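Local coordinates for hypothetical protein (Nostoc punctiforme, PDB 2O62) that is of unknown function but, as a DUF3598-family protein with two calycin-type beta domains, may bind a small hydrophobic ligand, at residues 188-200 and 204-216. Sequence-based numbering, arbitrary orientation.
Sequences TITSTATIKGSIV and QDPEKQVQVLLLP. With GOL (glycerol), chain F.
V200 and V212 face each other as a hydrogen-bonded antiparallel pair. Each amide donates to the other's carbonyl, V212 N to V200 O at 2.7 Å and V200 N to V212 O at 2.9 Å. Their side chains rise from the same face of the sheet and touch through CB, 4.1 Å apart, with V200 also packing on I140 and V212 on T222. One pair along, I199 and L213 occupy the other face. With CG anti to the backbone N (chi1 173°) and chi2 at 69°, L213 CD1 comes obliquely across I199, 3.9 Å from I199 CG1. The other branch of I199, CG2, lies against the CB of Q211, whose NE2 donates to P25 O while its OE1 bonds another glycerol. The ladder ends where L214 N donates to S198 O, from within the type II' turn K196–I199 that carries G197 at positive phi.

Strand 187-196 meets residues 204-209 without direct backbone bonds, and a water links the two. S191, with OG anti to its backbone N (chi1 -176°), presents the hydroxyl to this water at 2.9 Å; the same water accepts from D205 N and donates to K208 O. S191 OG also lies 3.9 Å from D205 CB. The D205–K208 loop is stiffened from within: D205 OD1 accepts from E207 N at 2.8 Å in an Asx turn, while D205 O takes K208 N and Q209 NE2 from opposite faces of its plane. Further out, a glycerol, probably from crystallisation, is modelled bonding T192 OG1 and Q204 NE2, though its fit against the Q204 amide is doubtful.

Strands 199-202 and 210-214 thus form a beta hairpin whose long connection folds back beside strand 187-196, within the antiparallel up-and-down barrel of the C-terminal calycin-like domain.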
loop_
_atom_site.group_PDB
_atom_site.type_symbol
_atom_site.label_atom_id
_atom_site.label_comp_id
_atom_site.label_asym_id
_atom_site.label_seq_id
_atom_site.Cartn_x
_atom_site.Cartn_y
_atom_site.Cartn_z
ATOM N N THR A 188 -13.602 5.557 15.721
ATOM C CA THR A 188 -12.274 5.859 16.281
ATOM C C THR A 188 -11.693 4.643 17.024
ATOM O O THR A 188 -12.411 3.977 17.775
ATOM C CB THR A 188 -12.329 7.067 17.200
ATOM O OG1 THR A 188 -12.813 8.198 16.448
ATOM C CG2 THR A 188 -10.960 7.374 17.760
ATOM N N ILE A 189 -10.411 4.368 16.788
ATOM C CA ILE A 189 -9.683 3.311 17.526
ATOM C C ILE A 189 -8.409 3.899 18.118
ATOM O O ILE A 189 -7.638 4.496 17.390
ATOM C CB ILE A 189 -9.344 2.164 16.622
ATOM C CG1 ILE A 189 -10.623 1.485 16.122
ATOM C CG2 ILE A 189 -8.371 1.192 17.344
ATOM C CD1 ILE A 189 -10.409 0.688 14.886
ATOM N N THR A 190 -8.268 3.821 19.441
ATOM C CA THR A 190 -7.139 4.343 20.164
ATOM C C THR A 190 -6.446 3.167 20.849
ATOM O O THR A 190 -7.051 2.484 21.611
ATOM C CB THR A 190 -7.572 5.344 21.164
ATOM O OG1 THR A 190 -8.304 6.378 20.497
ATOM C CG2 THR A 190 -6.387 5.951 21.869
ATOM N N SER A 191 -5.185 2.927 20.511
ATOM C CA SER A 191 -4.431 1.782 21.081
ATOM C C SER A 191 -3.010 2.177 21.362
ATOM O O SER A 191 -2.444 3.020 20.688
ATOM C CB SER A 191 -4.421 0.584 20.127
ATOM O OG SER A 191 -3.782 -0.536 20.728
ATOM N N THR A 192 -2.430 1.556 22.368
ATOM C CA THR A 192 -1.017 1.712 22.688
ATOM C C THR A 192 -0.203 0.632 21.991
ATOM O O THR A 192 -0.708 -0.463 21.771
ATOM C CB THR A 192 -0.893 1.662 24.191
ATOM O OG1 THR A 192 -1.624 2.795 24.703
ATOM C CG2 THR A 192 0.511 1.702 24.672
ATOM N N ALA A 193 1.011 0.970 21.580
ATOM C CA ALA A 193 1.931 0.051 20.941
ATOM C C ALA A 193 3.324 0.128 21.554
ATOM O O ALA A 193 3.707 1.130 22.169
ATOM C CB ALA A 193 2.033 0.367 19.514
ATOM N N THR A 194 4.099 -0.930 21.377
ATOM C CA THR A 194 5.511 -0.903 21.764
ATOM C C THR A 194 6.356 -0.720 20.511
ATOM O O THR A 194 6.010 -1.189 19.424
ATOM C CB THR A 194 5.956 -2.174 22.474
ATOM O OG1 THR A 194 5.524 -3.308 21.733
ATOM C CG2 THR A 194 5.364 -2.240 23.845
ATOM N N ILE A 195 7.472 -0.028 20.658
ATOM C CA ILE A 195 8.370 0.181 19.509
ATOM C C ILE A 195 9.619 -0.641 19.702
ATOM O O ILE A 195 10.233 -0.596 20.749
ATOM C CB ILE A 195 8.808 1.640 19.364
ATOM C CG1 ILE A 195 7.614 2.585 19.355
ATOM C CG2 ILE A 195 9.591 1.814 18.074
ATOM C CD1 ILE A 195 7.962 3.905 20.018
ATOM N N LYS A 196 9.997 -1.388 18.681
ATOM C CA LYS A 196 11.208 -2.218 18.733
ATOM C C LYS A 196 11.890 -2.049 17.359
ATOM O O LYS A 196 11.504 -2.673 16.370
ATOM C CB LYS A 196 10.832 -3.666 19.024
ATOM C CG LYS A 196 9.568 -3.804 19.933
ATOM C CD LYS A 196 9.158 -5.247 20.283
ATOM C CE LYS A 196 8.898 -6.144 19.054
ATOM N NZ LYS A 196 9.048 -7.607 19.427
ATOM N N GLY A 197 12.821 -1.107 17.320
ATOM C CA GLY A 197 13.553 -0.748 16.110
ATOM C C GLY A 197 12.653 -0.159 15.045
ATOM O O GLY A 197 12.049 0.890 15.234
ATOM N N SER A 198 12.577 -0.862 13.922
ATOM C CA SER A 198 11.761 -0.462 12.781
ATOM C C SER A 198 10.343 -1.037 12.847
ATOM O O SER A 198 9.551 -0.838 11.922
ATOM C CB SER A 198 12.453 -0.905 11.482
ATOM O OG SER A 198 12.571 -2.315 11.407
ATOM N N ILE A 199 10.025 -1.757 13.939
ATOM C CA ILE A 199 8.705 -2.371 14.112
ATOM C C ILE A 199 7.959 -1.790 15.298
ATOM O O ILE A 199 8.488 -1.725 16.399
ATOM C CB ILE A 199 8.781 -3.895 14.309
ATOM C CG1 ILE A 199 9.104 -4.574 12.980
ATOM C CG2 ILE A 199 7.433 -4.443 14.799
ATOM C CD1 ILE A 199 9.687 -5.962 13.150
ATOM N N VAL A 200 6.712 -1.436 15.049
ATOM C CA VAL A 200 5.782 -0.982 16.059
ATOM C C VAL A 200 4.749 -2.087 16.197
ATOM O O VAL A 200 4.099 -2.463 15.214
ATOM C CB VAL A 200 5.118 0.341 15.660
ATOM C CG1 VAL A 200 4.099 0.783 16.689
ATOM C CG2 VAL A 200 6.221 1.424 15.420
ATOM N N GLN A 204 -2.494 -5.695 22.018
ATOM C CA GLN A 204 -3.364 -5.708 23.191
ATOM C C GLN A 204 -4.842 -5.806 22.801
ATOM O O GLN A 204 -5.602 -6.603 23.351
ATOM C CB GLN A 204 -3.111 -4.429 24.024
ATOM C CG GLN A 204 -3.632 -4.425 25.451
ATOM C CD GLN A 204 -3.127 -3.215 26.245
ATOM O OE1 GLN A 204 -3.436 -2.066 25.900
ATOM N NE2 GLN A 204 -2.309 -3.465 27.284
ATOM N N ASP A 205 -5.225 -4.983 21.838
ATOM C CA ASP A 205 -6.634 -4.695 21.517
ATOM C C ASP A 205 -7.087 -5.622 20.398
ATOM O O ASP A 205 -6.401 -5.726 19.416
ATOM C CB ASP A 205 -6.638 -3.223 21.074
ATOM C CG ASP A 205 -8.005 -2.649 20.824
ATOM O OD1 ASP A 205 -8.912 -3.411 20.452
ATOM O OD2 ASP A 205 -8.126 -1.388 20.977
ATOM N N PRO A 206 -8.240 -6.307 20.538
ATOM C CA PRO A 206 -8.706 -7.142 19.421
ATOM C C PRO A 206 -9.031 -6.390 18.143
ATOM O O PRO A 206 -9.036 -7.014 17.077
ATOM C CB PRO A 206 -9.967 -7.815 19.999
ATOM C CG PRO A 206 -10.399 -6.910 21.082
ATOM C CD PRO A 206 -9.149 -6.406 21.690
ATOM N N GLU A 207 -9.269 -5.075 18.216
ATOM C CA GLU A 207 -9.462 -4.245 17.010
ATOM C C GLU A 207 -8.159 -3.794 16.315
ATOM O O GLU A 207 -8.196 -3.129 15.273
ATOM C CB GLU A 207 -10.294 -2.967 17.339
ATOM C CG GLU A 207 -11.709 -3.220 17.829
ATOM C CD GLU A 207 -12.679 -3.778 16.752
ATOM O OE1 GLU A 207 -12.351 -3.648 15.576
ATOM O OE2 GLU A 207 -13.766 -4.308 17.105
ATOM N N LYS A 208 -7.009 -4.049 16.933
ATOM C CA LYS A 208 -5.739 -3.658 16.323
ATOM C C LYS A 208 -4.649 -4.619 16.707
ATOM O O LYS A 208 -3.977 -4.435 17.715
ATOM C CB LYS A 208 -5.368 -2.209 16.685
ATOM C CG LYS A 208 -4.334 -1.630 15.661
ATOM C CD LYS A 208 -4.273 -0.110 15.690
ATOM C CE LYS A 208 -3.284 0.475 14.662
ATOM N NZ LYS A 208 -3.947 0.490 13.285
ATOM N N GLN A 209 -4.560 -5.705 15.931
ATOM C CA GLN A 209 -3.580 -6.792 16.124
ATOM C C GLN A 209 -2.616 -6.779 14.950
ATOM O O GLN A 209 -2.826 -7.500 13.989
ATOM C CB GLN A 209 -4.317 -8.123 16.182
ATOM C CG GLN A 209 -5.117 -8.299 17.471
ATOM C CD GLN A 209 -4.244 -8.508 18.648
ATOM O OE1 GLN A 209 -3.448 -9.454 18.674
ATOM N NE2 GLN A 209 -4.399 -7.664 19.670
ATOM N N VAL A 210 -1.607 -5.904 15.002
ATOM C CA VAL A 210 -0.818 -5.603 13.797
ATOM C C VAL A 210 0.589 -5.265 14.139
ATOM O O VAL A 210 0.897 -4.915 15.286
ATOM C CB VAL A 210 -1.397 -4.463 12.914
ATOM C CG1 VAL A 210 -2.775 -4.761 12.427
ATOM C CG2 VAL A 210 -1.357 -3.130 13.624
ATOM N N GLN A 211 1.479 -5.447 13.170
ATOM C CA GLN A 211 2.828 -4.902 13.280
ATOM C C GLN A 211 2.931 -3.831 12.240
ATOM O O GLN A 211 2.441 -4.001 11.140
ATOM C CB GLN A 211 3.939 -5.951 13.076
ATOM C CG GLN A 211 4.070 -6.581 11.666
ATOM C CD GLN A 211 5.515 -7.109 11.416
ATOM O OE1 GLN A 211 6.006 -7.906 12.208
ATOM N NE2 GLN A 211 6.213 -6.597 10.354
ATOM N N VAL A 212 3.607 -2.731 12.560
ATOM C CA VAL A 212 3.862 -1.709 11.517
ATOM C C VAL A 212 5.345 -1.687 11.280
ATOM O O VAL A 212 6.096 -1.626 12.228
ATOM C CB VAL A 212 3.402 -0.318 11.954
ATOM C CG1 VAL A 212 3.600 0.669 10.821
ATOM C CG2 VAL A 212 1.968 -0.349 12.393
ATOM N N LEU A 213 5.756 -1.786 10.027
ATOM C CA LEU A 213 7.162 -1.788 9.709
ATOM C C LEU A 213 7.504 -0.516 8.958
ATOM O O LEU A 213 6.828 -0.142 7.980
ATOM C CB LEU A 213 7.501 -3.017 8.885
ATOM C CG LEU A 213 8.904 -3.104 8.310
ATOM C CD1 LEU A 213 9.930 -3.305 9.411
ATOM C CD2 LEU A 213 9.016 -4.225 7.300
ATOM N N LEU A 214 8.541 0.165 9.427
ATOM C CA LEU A 214 8.947 1.429 8.832
ATOM C C LEU A 214 10.034 1.129 7.803
ATOM O O LEU A 214 10.971 0.380 8.097
ATOM C CB LEU A 214 9.512 2.333 9.908
ATOM C CG LEU A 214 8.594 2.493 11.142
ATOM C CD1 LEU A 214 9.306 3.357 12.162
ATOM C CD2 LEU A 214 7.263 3.027 10.757
ATOM N N LEU A 215 9.888 1.688 6.609
ATOM C CA LEU A 215 10.730 1.332 5.494
ATOM C C LEU A 215 11.381 2.514 4.804
ATOM O O LEU A 215 11.113 3.698 5.133
ATOM C CB LEU A 215 9.861 0.573 4.473
ATOM C CG LEU A 215 9.353 -0.816 4.899
ATOM C CD1 LEU A 215 8.166 -1.244 4.022
ATOM C CD2 LEU A 215 10.496 -1.839 4.879
ATOM N N PRO A 216 12.266 2.217 3.832
ATOM C CA PRO A 216 12.760 3.286 2.991
ATOM C C PRO A 216 11.676 4.085 2.207
ATOM O O PRO A 216 10.511 3.642 2.008
ATOM C CB PRO A 216 13.664 2.551 1.997
ATOM C CG PRO A 216 14.074 1.300 2.693
ATOM C CD PRO A 216 12.895 0.911 3.489
HETATM C C1 GOL F . -1.696 -0.028 28.006
HETATM O O1 GOL F . -1.486 -1.208 28.734
HETATM C C2 GOL F . -3.199 0.223 27.820
HETATM O O2 GOL F . -3.596 0.151 26.462
HETATM C C3 GOL F . -3.404 1.633 28.236
HETATM O O3 GOL F . -2.304 2.343 27.740
HETATM O O HOH W 1 -3.551 -3.399 20.142
HETATM O O HOH W 2 -0.416 -3.170 22.023
#